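Local coordinates for protein hydroxyethylphosphonate dioxygenase (Streptomyces albus, PDB 6B9R) that probably uses an iron centre and dioxygen to cleave the carbon-carbon bond of 2-hydroxyethylphosphonate, giving hydroxymethylphosphonate, at residues 363-369 against 394-400; 342-348 against 412-418; 24-30 against 67-71; 13-17 against 77-81. One frame throughout, in Å; residues are numbered along the deposited sequence.

Contact 1 (363-369 against 394-400); sequences QHQYLYV and DSAYVIP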
loop_
_atom_site.group_PDB
_atom_site.type_symbol
_atom_site.label_atom_id
_atom_site.label_comp_id
_atom_site.label_asym_id
_atom_site.label_seq_id
_atom_site.Cartn_x
_atom_site.Cartn_y
_atom_site.Cartn_z
ATOM N N GLN A 363 9.449 5.655 -9.665
ATOM C CA GLN A 363 8.761 6.793 -9.076
ATOM C C GLN A 363 7.917 7.519 -10.113
ATOM O O GLN A 363 8.257 7.547 -11.296
ATOM C CB GLN A 363 9.775 7.786 -8.494
ATOM C CG GLN A 363 10.634 7.224 -7.384
ATOM C CD GLN A 363 11.948 7.955 -7.300
ATOM O OE1 GLN A 363 12.722 7.977 -8.263
ATOM N NE2 GLN A 363 12.194 8.588 -6.167
ATOM N N HIS A 364 6.809 8.109 -9.654
ATOM C CA HIS A 364 6.183 9.207 -10.391
ATOM C C HIS A 364 7.155 10.377 -10.450
ATOM O O HIS A 364 7.956 10.572 -9.541
ATOM C CB HIS A 364 4.907 9.680 -9.690
ATOM C CG HIS A 364 3.837 8.635 -9.581
ATOM N ND1 HIS A 364 2.896 8.431 -10.564
ATOM C CD2 HIS A 364 3.550 7.754 -8.595
ATOM C CE1 HIS A 364 2.075 7.466 -10.192
ATOM N NE2 HIS A 364 2.453 7.035 -9.003
ATOM N N GLN A 365 7.054 11.207 -11.487
ATOM C CA GLN A 365 7.883 12.412 -11.533
ATOM C C GLN A 365 7.052 13.644 -11.858
ATOM O O GLN A 365 6.121 13.585 -12.666
ATOM C CB GLN A 365 9.023 12.279 -12.552
ATOM C CG GLN A 365 9.889 11.066 -12.274
ATOM C CD GLN A 365 11.087 10.995 -13.176
ATOM O OE1 GLN A 365 11.991 11.835 -13.093
ATOM N NE2 GLN A 365 11.111 9.988 -14.048
ATOM N N TYR A 366 7.432 14.762 -11.243
ATOM C CA TYR A 366 6.855 16.074 -11.493
ATOM C C TYR A 366 7.992 17.016 -11.873
ATOM O O TYR A 366 9.033 17.028 -11.211
ATOM C CB TYR A 366 6.102 16.573 -10.243
ATOM C CG TYR A 366 5.786 18.052 -10.240
ATOM C CD1 TYR A 366 6.714 18.980 -9.765
ATOM C CD2 TYR A 366 4.559 18.523 -10.697
ATOM C CE1 TYR A 366 6.437 20.327 -9.768
ATOM C CE2 TYR A 366 4.270 19.872 -10.706
ATOM C CZ TYR A 366 5.222 20.777 -10.233
ATOM O OH TYR A 366 4.958 22.131 -10.219
ATOM N N LEU A 367 7.796 17.804 -12.924
ATOM C CA LEU A 367 8.806 18.737 -13.393
ATOM C C LEU A 367 8.210 20.133 -13.434
ATOM O O LEU A 367 7.028 20.303 -13.733
ATOM C CB LEU A 367 9.310 18.359 -14.793
ATOM C CG LEU A 367 9.773 16.923 -15.044
ATOM C CD1 LEU A 367 10.193 16.772 -16.506
ATOM C CD2 LEU A 367 10.925 16.555 -14.115
ATOM N N TYR A 368 9.031 21.139 -13.128
ATOM C CA TYR A 368 8.598 22.528 -13.212
ATOM C C TYR A 368 9.785 23.351 -13.692
ATOM O O TYR A 368 10.868 23.247 -13.115
ATOM C CB TYR A 368 8.090 23.041 -11.854
ATOM C CG TYR A 368 7.680 24.501 -11.882
ATOM C CD1 TYR A 368 6.385 24.870 -12.210
ATOM C CD2 TYR A 368 8.601 25.517 -11.594
ATOM C CE1 TYR A 368 6.013 26.215 -12.266
ATOM C CE2 TYR A 368 8.236 26.843 -11.635
ATOM C CZ TYR A 368 6.936 27.188 -11.966
ATOM O OH TYR A 368 6.593 28.530 -12.008
ATOM N N VAL A 369 9.602 24.146 -14.743
ATOM C CA VAL A 369 10.729 24.847 -15.361
ATOM C C VAL A 369 10.955 26.161 -14.623
ATOM O O VAL A 369 10.153 27.091 -14.732
ATOM C CB VAL A 369 10.516 25.089 -16.859
ATOM C CG1 VAL A 369 11.664 25.945 -17.408
ATOM C CG2 VAL A 369 10.447 23.769 -17.593
ATOM N N ASP A 394 6.077 26.302 -17.197
ATOM C CA ASP A 394 5.350 25.086 -17.544
ATOM C C ASP A 394 5.738 23.956 -16.588
ATOM O O ASP A 394 6.797 23.979 -15.952
ATOM C CB ASP A 394 5.660 24.645 -18.983
ATOM C CG ASP A 394 5.002 25.513 -20.047
ATOM O OD1 ASP A 394 4.238 26.439 -19.713
ATOM O OD2 ASP A 394 5.261 25.249 -21.243
ATOM N N SER A 395 4.872 22.948 -16.488
ATOM C CA SER A 395 5.167 21.807 -15.635
ATOM C C SER A 395 4.796 20.525 -16.372
ATOM O O SER A 395 4.156 20.551 -17.430
ATOM C CB SER A 395 4.434 21.912 -14.284
ATOM O OG SER A 395 3.052 22.215 -14.482
ATOM N N ALA A 396 5.220 19.391 -15.822
ATOM C CA ALA A 396 4.876 18.120 -16.445
ATOM C C ALA A 396 4.722 17.048 -15.379
ATOM O O ALA A 396 5.320 17.118 -14.302
ATOM C CB ALA A 396 5.923 17.681 -17.477
ATOM N N TYR A 397 3.900 16.057 -15.702
ATOM C CA TYR A 397 3.724 14.865 -14.895
ATOM C C TYR A 397 4.176 13.660 -15.710
ATOM O O TYR A 397 3.872 13.574 -16.905
ATOM C CB TYR A 397 2.263 14.695 -14.469
ATOM C CG TYR A 397 2.032 13.307 -13.974
ATOM C CD1 TYR A 397 2.583 12.886 -12.768
ATOM C CD2 TYR A 397 1.311 12.394 -14.731
ATOM C CE1 TYR A 397 2.403 11.601 -12.317
ATOM C CE2 TYR A 397 1.121 11.100 -14.286
ATOM C CZ TYR A 397 1.665 10.711 -13.079
ATOM O OH TYR A 397 1.489 9.419 -12.643
ATOM N N VAL A 398 4.910 12.738 -15.071
ATOM C CA VAL A 398 5.460 11.548 -15.718
ATOM C C VAL A 398 5.102 10.321 -14.889
ATOM O O VAL A 398 5.344 10.302 -13.677
ATOM C CB VAL A 398 6.992 11.635 -15.876
ATOM C CG1 VAL A 398 7.485 10.601 -16.895
ATOM C CG2 VAL A 398 7.448 13.069 -16.254
ATOM N N ILE A 399 4.534 9.298 -15.534
ATOM C CA ILE A 399 4.210 8.050 -14.837
ATOM C C ILE A 399 5.495 7.266 -14.596
ATOM O O ILE A 399 6.516 7.520 -15.262
ATOM C CB ILE A 399 3.193 7.190 -15.618
ATOM C CG1 ILE A 399 3.822 6.583 -16.885
ATOM C CG2 ILE A 399 1.922 7.985 -15.892
ATOM C CD1 ILE A 399 2.895 5.537 -17.605
ATOM N N PRO A 400 5.488 6.309 -13.662
ATOM C CA PRO A 400 6.660 5.440 -13.487
ATOM C C PRO A 400 7.051 4.748 -14.789
ATOM O O PRO A 400 6.207 4.439 -15.631
ATOM C CB PRO A 400 6.191 4.415 -12.446
ATOM C CG PRO A 400 5.102 5.110 -11.689
ATOM C CD PRO A 400 4.414 6.002 -12.699
HETATM O O HOH W 1 8.837 8.190 -13.924
#
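At the start of 363-369, water 1 lies 2.8 Å from both Gln363 O and Ile399 O and accepts from Gln365 NE2 at 2.9 Å; Gln365 OE1 is hydrogen-bonded to Arg418. His364 lays one ring face under Pro400, whose CD sits 3.9 Å from the ring centroid in a CH-pi contact, while His364 ND1 shares a 2.7 Å hydrogen bond with Tyr397 OH. From Gln365 on, the strands pair antiparallel: Gln365 N to Val398 O is 2.9 Å, and Val398 N to Gln365 O is 2.8 Å. Tyr366 and Tyr368 face the same way as their non-hydrogen-bonded partners Tyr397 and Ser395. Leu367 lies on the other face beside Ala396 (CB to CB 4.4 Å), with both backbone bonds formed. Val369 N closes the run on Asp394 O at 3.1 Å. In this cupin beta-sandwich, strands 86-89 and 412-419 flank the pair within one antiparallel sheet; Tyr366 and Tyr368 pack onto strand 202-208 of the facing sheet, and Phe223 of the second subunit packs on Pro400.

Contact 2 (342-348 against 412-418); sequences TTSLAVD and TELLMLR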
loop_
_atom_site.group_PDB
_atom_site.type_symbol
_atom_site.label_atom_id
_atom_site.label_comp_id
_atom_site.label_asym_id
_atom_site.label_seq_id
_atom_site.Cartn_x
_atom_site.Cartn_y
_atom_site.Cartn_z
ATOM N N THR A 342 11.087 9.343 -2.062
ATOM C CA THR A 342 10.951 10.734 -2.460
ATOM C C THR A 342 12.339 11.275 -2.778
ATOM O O THR A 342 13.219 11.275 -1.911
ATOM C CB THR A 342 10.272 11.563 -1.370
ATOM O OG1 THR A 342 8.906 11.150 -1.249
ATOM C CG2 THR A 342 10.303 13.039 -1.736
ATOM N N THR A 343 12.538 11.703 -4.024
ATOM C CA THR A 343 13.768 12.366 -4.460
ATOM C C THR A 343 13.399 13.752 -4.948
ATOM O O THR A 343 12.533 13.893 -5.814
ATOM C CB THR A 343 14.459 11.605 -5.600
ATOM O OG1 THR A 343 14.718 10.259 -5.204
ATOM C CG2 THR A 343 15.785 12.290 -6.005
ATOM N N SER A 344 14.057 14.771 -4.404
ATOM C CA SER A 344 13.843 16.142 -4.830
ATOM C C SER A 344 15.154 16.688 -5.384
ATOM O O SER A 344 16.210 16.554 -4.746
ATOM C CB SER A 344 13.329 16.985 -3.662
ATOM O OG SER A 344 14.227 16.899 -2.571
ATOM N N LEU A 345 15.090 17.290 -6.571
ATOM C CA LEU A 345 16.285 17.754 -7.261
ATOM C C LEU A 345 16.062 19.089 -7.948
ATOM O O LEU A 345 15.009 19.329 -8.545
ATOM C CB LEU A 345 16.746 16.751 -8.324
ATOM C CG LEU A 345 17.146 15.369 -7.809
ATOM C CD1 LEU A 345 17.258 14.383 -8.978
ATOM C CD2 LEU A 345 18.451 15.454 -7.050
ATOM N N ALA A 346 17.079 19.949 -7.881
ATOM C CA ALA A 346 17.222 21.025 -8.845
ATOM C C ALA A 346 18.089 20.487 -9.976
ATOM O O ALA A 346 19.141 19.891 -9.725
ATOM C CB ALA A 346 17.859 22.269 -8.210
ATOM N N VAL A 347 17.635 20.663 -11.211
ATOM C CA VAL A 347 18.293 20.082 -12.374
ATOM C C VAL A 347 18.725 21.211 -13.291
ATOM O O VAL A 347 17.878 21.910 -13.861
ATOM C CB VAL A 347 17.370 19.112 -13.128
ATOM C CG1 VAL A 347 18.123 18.484 -14.308
ATOM C CG2 VAL A 347 16.807 18.054 -12.176
ATOM N N ASP A 348 20.036 21.382 -13.455
ATOM C CA ASP A 348 20.559 22.261 -14.491
ATOM C C ASP A 348 20.716 21.432 -15.751
ATOM O O ASP A 348 21.494 20.470 -15.770
ATOM C CB ASP A 348 21.892 22.885 -14.086
ATOM C CG ASP A 348 21.741 23.880 -12.966
ATOM O OD1 ASP A 348 20.785 24.676 -13.016
ATOM O OD2 ASP A 348 22.565 23.859 -12.031
ATOM N N THR A 412 19.615 25.736 -18.485
ATOM C CA THR A 412 18.411 26.203 -17.819
ATOM C C THR A 412 18.076 25.217 -16.712
ATOM O O THR A 412 18.522 24.066 -16.726
ATOM C CB THR A 412 17.248 26.349 -18.806
ATOM O OG1 THR A 412 16.127 26.958 -18.155
ATOM C CG2 THR A 412 16.843 25.009 -19.329
ATOM N N GLU A 413 17.300 25.685 -15.742
ATOM C CA GLU A 413 17.046 24.927 -14.526
ATOM C C GLU A 413 15.599 24.462 -14.470
ATOM O O GLU A 413 14.684 25.196 -14.857
ATOM C CB GLU A 413 17.355 25.769 -13.288
ATOM C CG GLU A 413 17.422 24.959 -11.997
ATOM C CD GLU A 413 17.642 25.841 -10.773
ATOM O OE1 GLU A 413 17.191 27.009 -10.800
ATOM O OE2 GLU A 413 18.264 25.374 -9.793
ATOM N N LEU A 414 15.384 23.254 -13.965
ATOM C CA LEU A 414 14.039 22.826 -13.631
ATOM C C LEU A 414 14.029 22.187 -12.252
ATOM O O LEU A 414 15.061 21.762 -11.726
ATOM C CB LEU A 414 13.453 21.868 -14.686
ATOM C CG LEU A 414 14.007 20.495 -15.041
ATOM C CD1 LEU A 414 13.756 19.460 -13.937
ATOM C CD2 LEU A 414 13.341 20.051 -16.333
ATOM N N LEU A 415 12.836 22.123 -11.674
ATOM C CA LEU A 415 12.615 21.482 -10.388
ATOM C C LEU A 415 12.016 20.107 -10.647
ATOM O O LEU A 415 11.097 19.980 -11.461
ATOM C CB LEU A 415 11.675 22.333 -9.531
ATOM C CG LEU A 415 11.268 21.831 -8.142
ATOM C CD1 LEU A 415 12.481 21.643 -7.254
ATOM C CD2 LEU A 415 10.279 22.826 -7.532
ATOM N N MET A 416 12.537 19.082 -9.967
ATOM C CA MET A 416 12.067 17.708 -10.139
ATOM C C MET A 416 11.715 17.118 -8.780
ATOM O O MET A 416 12.540 17.122 -7.856
ATOM C CB MET A 416 13.128 16.839 -10.842
ATOM C CG MET A 416 12.856 15.325 -10.840
ATOM S SD MET A 416 14.247 14.378 -11.537
ATOM C CE MET A 416 13.976 14.557 -13.291
ATOM N N LEU A 417 10.487 16.624 -8.652
ATOM C CA LEU A 417 10.065 15.901 -7.461
ATOM C C LEU A 417 9.584 14.529 -7.902
ATOM O O LEU A 417 8.665 14.437 -8.713
ATOM C CB LEU A 417 8.939 16.625 -6.715
ATOM C CG LEU A 417 8.491 15.829 -5.476
ATOM C CD1 LEU A 417 9.612 15.718 -4.426
ATOM C CD2 LEU A 417 7.248 16.417 -4.846
ATOM N N ARG A 418 10.206 13.483 -7.367
ATOM C CA ARG A 418 9.889 12.097 -7.668
ATOM C C ARG A 418 9.371 11.456 -6.392
ATOM O O ARG A 418 9.968 11.635 -5.327
ATOM C CB ARG A 418 11.128 11.351 -8.170
ATOM C CG ARG A 418 12.039 12.198 -9.038
ATOM C CD ARG A 418 13.336 11.462 -9.318
ATOM N NE ARG A 418 13.477 11.154 -10.734
ATOM C CZ ARG A 418 14.265 10.192 -11.205
ATOM N NH1 ARG A 418 14.960 9.426 -10.367
ATOM N NH2 ARG A 418 14.349 9.992 -12.514
#
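Val347 lies against Leu414, CB to CD1 3.7 Å, and its CG2 also reaches Met416 CB at 4.1 Å; next on the same face, Leu345 CD1 meets Met416 SD at 4.0 Å. These apolar contacts follow from the register. Three antiparallel hydrogen-bonded pairs, Thr343 with Arg418, Leu345 with Met416 and Val347 with Leu414, put all six side chains on one side of the sheet, each pair closed by two N-H to O bonds of 2.8 to 2.9 Å. The non-hydrogen-bonded pairs that alternate with them, Ser344-Leu417, Ala346-Leu415 and Asp348-Glu413, point to the other face: Ser344 CB touches Leu417 CD1 at 4.0 Å, and Asp348 OD1 stands 4.2 Å from Glu413 OE2, two like charges, with Asp348 also salt-bridged to Arg329. Strands 328-332 and 364-369 flank the pair within this sheet of the cupin beta-sandwich. Leu415 and Leu417 pack onto strand 202-208 of the other sheet, whose part of the chain carries iron ligands His149, Gln153 and His190, whereas Leu345, Met416 and Arg418 meet Leu250 of the second subunit.

Contact 3 (24-30 against 67-71); sequences AANDLKR and AWPLN. With 2HE ((2-hydroxyethyl)phosphonic acid), chain Q.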
loop_
_atom_site.group_PDB
_atom_site.type_symbol
_atom_site.label_atom_id
_atom_site.label_comp_id
_atom_site.label_asym_id
_atom_site.label_seq_id
_atom_site.Cartn_x
_atom_site.Cartn_y
_atom_site.Cartn_z
ATOM N N ALA A 24 -13.682 -9.737 -9.186
ATOM C CA ALA A 24 -14.383 -9.830 -7.908
ATOM C C ALA A 24 -15.169 -11.126 -7.821
ATOM O O ALA A 24 -15.187 -11.789 -6.776
ATOM C CB ALA A 24 -15.324 -8.637 -7.720
ATOM N N ALA A 25 -15.835 -11.490 -8.910
ATOM C CA ALA A 25 -16.611 -12.725 -8.938
ATOM C C ALA A 25 -15.702 -13.942 -8.807
ATOM O O ALA A 25 -15.972 -14.844 -8.009
ATOM C CB ALA A 25 -17.426 -12.781 -10.223
ATOM N N ASN A 26 -14.610 -13.977 -9.579
ATOM C CA ASN A 26 -13.622 -15.046 -9.437
ATOM C C ASN A 26 -13.146 -15.181 -7.996
ATOM O O ASN A 26 -13.012 -16.295 -7.475
ATOM C CB ASN A 26 -12.417 -14.783 -10.338
ATOM C CG ASN A 26 -12.667 -15.126 -11.785
ATOM O OD1 ASN A 26 -13.675 -15.746 -12.139
ATOM N ND2 ASN A 26 -11.731 -14.740 -12.638
ATOM N N ASP A 27 -12.839 -14.047 -7.346
ATOM C CA ASP A 27 -12.289 -14.087 -5.995
ATOM C C ASP A 27 -13.290 -14.630 -4.983
ATOM O O ASP A 27 -12.886 -15.228 -3.979
ATOM C CB ASP A 27 -11.821 -12.692 -5.573
ATOM C CG ASP A 27 -10.558 -12.262 -6.288
ATOM O OD1 ASP A 27 -9.984 -13.073 -7.039
ATOM O OD2 ASP A 27 -10.142 -11.106 -6.091
ATOM N N LEU A 28 -14.584 -14.450 -5.234
ATOM C CA LEU A 28 -15.634 -14.960 -4.370
ATOM C C LEU A 28 -16.107 -16.346 -4.781
ATOM O O LEU A 28 -17.093 -16.841 -4.225
ATOM C CB LEU A 28 -16.820 -13.976 -4.345
ATOM C CG LEU A 28 -16.548 -12.779 -3.413
ATOM C CD1 LEU A 28 -17.469 -11.586 -3.706
ATOM C CD2 LEU A 28 -16.722 -13.205 -1.963
ATOM N N LYS A 29 -15.421 -16.985 -5.736
ATOM C CA LYS A 29 -15.850 -18.277 -6.272
ATOM C C LYS A 29 -17.316 -18.230 -6.705
ATOM O O LYS A 29 -18.102 -19.154 -6.455
ATOM C CB LYS A 29 -15.587 -19.395 -5.259
ATOM C CG LYS A 29 -14.120 -19.465 -4.791
ATOM C CD LYS A 29 -13.170 -19.549 -5.999
ATOM C CE LYS A 29 -11.745 -19.980 -5.618
ATOM N NZ LYS A 29 -11.035 -18.957 -4.812
ATOM N N ARG A 30 -17.688 -17.139 -7.379
ATOM C CA ARG A 30 -18.988 -17.007 -8.036
ATOM C C ARG A 30 -18.774 -17.088 -9.547
ATOM O O ARG A 30 -18.204 -16.168 -10.145
ATOM C CB ARG A 30 -19.659 -15.688 -7.654
ATOM C CG ARG A 30 -19.735 -15.437 -6.129
ATOM C CD ARG A 30 -20.459 -16.598 -5.444
ATOM N NE ARG A 30 -21.191 -16.236 -4.224
ATOM C CZ ARG A 30 -20.696 -16.309 -2.990
ATOM N NH1 ARG A 30 -21.463 -15.987 -1.957
ATOM N NH2 ARG A 30 -19.436 -16.692 -2.783
ATOM N N ALA A 67 -24.795 -7.328 -1.860
ATOM C CA ALA A 67 -24.884 -8.784 -1.961
ATOM C C ALA A 67 -23.597 -9.484 -1.544
ATOM O O ALA A 67 -23.644 -10.594 -1.004
ATOM C CB ALA A 67 -25.233 -9.194 -3.392
ATOM N N TRP A 68 -22.449 -8.859 -1.770
ATOM C CA TRP A 68 -21.149 -9.470 -1.568
ATOM C C TRP A 68 -20.376 -8.698 -0.508
ATOM O O TRP A 68 -20.641 -7.511 -0.280
ATOM C CB TRP A 68 -20.331 -9.479 -2.869
ATOM C CG TRP A 68 -20.763 -10.460 -3.913
ATOM C CD1 TRP A 68 -21.540 -11.576 -3.738
ATOM C CD2 TRP A 68 -20.439 -10.406 -5.309
ATOM N NE1 TRP A 68 -21.709 -12.222 -4.948
ATOM C CE2 TRP A 68 -21.056 -11.517 -5.926
ATOM C CE3 TRP A 68 -19.699 -9.520 -6.098
ATOM C CZ2 TRP A 68 -20.940 -11.772 -7.296
ATOM C CZ3 TRP A 68 -19.589 -9.769 -7.457
ATOM C CH2 TRP A 68 -20.212 -10.891 -8.041
ATOM N N PRO A 69 -19.387 -9.343 0.162
ATOM C CA PRO A 69 -18.557 -8.649 1.154
ATOM C C PRO A 69 -17.442 -7.820 0.528
ATOM O O PRO A 69 -16.265 -7.980 0.853
ATOM C CB PRO A 69 -17.987 -9.801 1.988
ATOM C CG PRO A 69 -17.856 -10.910 1.012
ATOM C CD PRO A 69 -19.105 -10.792 0.144
ATOM N N LEU A 70 -17.810 -6.938 -0.395
ATOM C CA LEU A 70 -16.839 -6.007 -0.951
ATOM C C LEU A 70 -17.440 -4.608 -0.966
ATOM O O LEU A 70 -18.614 -4.397 -0.625
ATOM C CB LEU A 70 -16.376 -6.438 -2.352
ATOM C CG LEU A 70 -17.391 -6.791 -3.448
ATOM C CD1 LEU A 70 -18.299 -5.630 -3.870
ATOM C CD2 LEU A 70 -16.646 -7.329 -4.653
ATOM N N ASN A 71 -16.611 -3.645 -1.369
ATOM C CA ASN A 71 -16.962 -2.240 -1.389
ATOM C C ASN A 71 -17.125 -1.746 -2.816
ATOM O O ASN A 71 -16.516 -2.279 -3.747
ATOM C CB ASN A 71 -15.886 -1.419 -0.678
ATOM C CG ASN A 71 -15.634 -1.928 0.698
ATOM O OD1 ASN A 71 -16.427 -1.683 1.608
ATOM N ND2 ASN A 71 -14.554 -2.688 0.863
HETATM O O3 2HE Q . -10.199 -24.014 -8.640
HETATM P P 2HE Q . -10.268 -23.527 -7.115
HETATM O O1 2HE Q . -9.177 -22.535 -6.811
HETATM O O2 2HE Q . -11.725 -22.881 -6.896
HETATM C CA 2HE Q . -10.017 -24.898 -5.978
HETATM C CB 2HE Q . -9.922 -24.253 -4.609
HETATM O O4 2HE Q . -8.880 -23.272 -4.628
#
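Apolar packing carries this contact; no hydrogen bond crosses between 24-30 and 67-71. Leu28 is central: its CD1 comes within 3.5 Å of Trp68 CG, its CD2 within 3.9 Å of Pro69 CG. One helical turn earlier, Ala24 CB rests on Leu70 CD2 at 3.6 Å, and Ala25 CB reaches Trp68 CH2 at 4.0 Å. The ring interaction is a CH-pi contact, Leu28 CD1 lying 3.8 Å from the centroid of the Trp68 five-membered ring, over its face. Polar groups meet through a third residue: Arg30 NE, by a salt bridge, and Trp68 NE1, by a hydrogen bond, both reach Asp38 OD2, while Arg30 NH2 donates to Leu28 O at 2.8 Å. Backbone bonds fix the turn, Arg30 N to Ala25 O at 2.9 Å and Lys29 N to Asn26 O at 3.1 Å. Lys29 also approaches the bound 2-hydroxyethylphosphonate, CE to O2 3.2 Å, where Arg103, Tyr111 and Asn146 of the second subunit and Trp449 of this chain hydrogen-bond the ligand. The helix ends in a Schellman motif with Lys29, at positive phi, as C-prime; beside it lies a substrate pocket built at the subunit interface.

Contact 4 (13-17 against 77-81); sequences RAARA and PIHND
Residues 13-17 are a regular stretch inside helix 10-27; 77-81 is extended and irregular, with phi/psi near -77/175, -102/170, -87/150 and -105/109 for Pro77 to Asn80. It runs opposite to the helix direction, Pro77 CA 5.5 Å from Ala17 CA and His79 CA 6.6 Å from Arg13 CA. Pro77 fits among three helix side chains: its CD is 3.6 Å from Ala17 CB, its CB 3.7 Å from Arg16 CB and its CG 3.7 Å from Arg13 CG. The CA-to-CB bond of Ile78 points away from the helix, but Ile78 O accepts from Arg16 NH2 at 2.8 Å with a nearly straight angle, Arg16 having chi1 m, chi2 t and chi3 m; water 3 accepts from Ile78 N at 3.1 Å and, weakly, from Arg16 NE at 3.3 Å. This is helix-to-loop packing, joining the first helix to the connection between helix 58-67 and strand 86-89. His79 (chi1 m) offers a ring face to Arg13 (chi1 t, chi2 t, chi3 p), whose CD stands 3.8 Å from the ring centroid in a CH-pi contact; His79 NE2 bonds Glu72 of the second subunit. Asn80 N donates to water 2 at 3.0 Å, which also accepts from Arg13 NH1 and Arg16 NH2, each at 3.1 Å.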
loop_
_atom_site.group_PDB
_atom_site.type_symbol
_atom_site.label_atom_id
_atom_site.label_comp_id
_atom_site.label_asym_id
_atom_site.label_seq_id
_atom_site.Cartn_x
_atom_site.Cartn_y
_atom_site.Cartn_z
ATOM N N ARG A 13 -11.414 2.689 -19.802
ATOM C CA ARG A 13 -11.810 2.675 -18.395
ATOM C C ARG A 13 -12.957 1.704 -18.164
ATOM O O ARG A 13 -12.987 0.995 -17.149
ATOM C CB ARG A 13 -12.196 4.079 -17.929
ATOM C CG ARG A 13 -12.453 4.175 -16.429
ATOM C CD ARG A 13 -12.466 5.612 -15.918
ATOM N NE ARG A 13 -13.657 6.348 -16.336
ATOM C CZ ARG A 13 -13.657 7.341 -17.221
ATOM N NH1 ARG A 13 -12.522 7.739 -17.785
ATOM N NH2 ARG A 13 -14.796 7.945 -17.537
ATOM N N ALA A 14 -13.912 1.673 -19.094
ATOM C CA ALA A 14 -14.994 0.699 -19.014
ATOM C C ALA A 14 -14.452 -0.723 -19.017
ATOM O O ALA A 14 -14.905 -1.565 -18.236
ATOM C CB ALA A 14 -15.977 0.909 -20.165
ATOM N N ALA A 15 -13.463 -1.000 -19.873
ATOM C CA ALA A 15 -12.838 -2.319 -19.899
ATOM C C ALA A 15 -12.177 -2.648 -18.564
ATOM O O ALA A 15 -12.268 -3.781 -18.078
ATOM C CB ALA A 15 -11.816 -2.391 -21.031
ATOM N N ARG A 16 -11.494 -1.670 -17.960
ATOM C CA ARG A 16 -10.904 -1.894 -16.647
ATOM C C ARG A 16 -11.972 -2.226 -15.617
ATOM O O ARG A 16 -11.781 -3.118 -14.786
ATOM C CB ARG A 16 -10.098 -0.664 -16.208
ATOM C CG ARG A 16 -8.903 -0.382 -17.102
ATOM C CD ARG A 16 -7.822 0.456 -16.409
ATOM N NE ARG A 16 -8.214 1.846 -16.192
ATOM C CZ ARG A 16 -8.235 2.787 -17.136
ATOM N NH1 ARG A 16 -7.899 2.496 -18.390
ATOM N NH2 ARG A 16 -8.606 4.023 -16.827
ATOM N N ALA A 17 -13.110 -1.522 -15.668
ATOM C CA ALA A 17 -14.186 -1.777 -14.718
ATOM C C ALA A 17 -14.791 -3.159 -14.935
ATOM O O ALA A 17 -15.097 -3.867 -13.969
ATOM C CB ALA A 17 -15.264 -0.696 -14.836
ATOM N N PRO A 77 -12.374 1.349 -11.338
ATOM C CA PRO A 77 -11.010 1.659 -11.766
ATOM C C PRO A 77 -10.705 3.119 -11.462
ATOM O O PRO A 77 -11.567 3.884 -11.031
ATOM C CB PRO A 77 -11.061 1.399 -13.276
ATOM C CG PRO A 77 -12.483 1.757 -13.637
ATOM C CD PRO A 77 -13.312 1.271 -12.474
ATOM N N ILE A 78 -9.462 3.512 -11.709
ATOM C CA ILE A 78 -9.118 4.916 -11.707
ATOM C C ILE A 78 -9.015 5.385 -13.153
ATOM O O ILE A 78 -9.069 4.594 -14.093
ATOM C CB ILE A 78 -7.828 5.210 -10.903
ATOM C CG1 ILE A 78 -6.590 4.599 -11.561
ATOM C CG2 ILE A 78 -7.972 4.758 -9.460
ATOM C CD1 ILE A 78 -5.284 5.271 -11.074
ATOM N N HIS A 79 -8.905 6.691 -13.339
ATOM C CA HIS A 79 -8.817 7.257 -14.672
ATOM C C HIS A 79 -7.367 7.286 -15.136
ATOM O O HIS A 79 -6.440 7.394 -14.335
ATOM C CB HIS A 79 -9.380 8.677 -14.700
ATOM C CG HIS A 79 -10.823 8.764 -14.316
ATOM N ND1 HIS A 79 -11.786 9.257 -15.169
ATOM C CD2 HIS A 79 -11.465 8.438 -13.169
ATOM C CE1 HIS A 79 -12.962 9.221 -14.567
ATOM N NE2 HIS A 79 -12.796 8.727 -13.355
ATOM N N ASN A 80 -7.186 7.170 -16.441
ATOM C CA ASN A 80 -5.910 7.433 -17.087
ATOM C C ASN A 80 -6.066 8.777 -17.783
ATOM O O ASN A 80 -6.821 8.889 -18.755
ATOM C CB ASN A 80 -5.541 6.330 -18.080
ATOM C CG ASN A 80 -4.158 6.554 -18.710
ATOM O OD1 ASN A 80 -3.742 7.686 -18.937
ATOM N ND2 ASN A 80 -3.442 5.472 -18.971
ATOM N N ASP A 81 -5.395 9.802 -17.260
ATOM C CA ASP A 81 -5.380 11.110 -17.904
ATOM C C ASP A 81 -3.989 11.472 -18.422
ATOM O O ASP A 81 -3.748 12.633 -18.750
ATOM C CB ASP A 81 -5.918 12.187 -16.946
ATOM C CG ASP A 81 -5.150 12.262 -15.640
ATOM O OD1 ASP A 81 -3.983 11.832 -15.613
ATOM O OD2 ASP A 81 -5.719 12.753 -14.636
HETATM O O HOH W 2 -9.641 6.594 -18.129
HETATM O O HOH W 3 -7.617 1.415 -12.985
#

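In the fold
Contacts 1 and 2 belong to one antiparallel sheet, their centres 10 Å apart, and join where strands 364-369 and 412-419 pair as neighbours; along the chain, contact 1 forms between the two halves of contact 2. Contacts 3 and 4 come earlier in sequence and share helix 10-27, with centres 20 Å apart; 24-30 and 67-71 both fall between the segments of contact 4. The helical end reaches far from the sheet: contact 3 is 37 Å from contact 1 and 44 Å from contact 2, centre to centre, while contact 4 approaches contact 1 to about 5 Å between nearest atoms. All four touch the second subunit, and contact 3 borders a substrate site that both chains build.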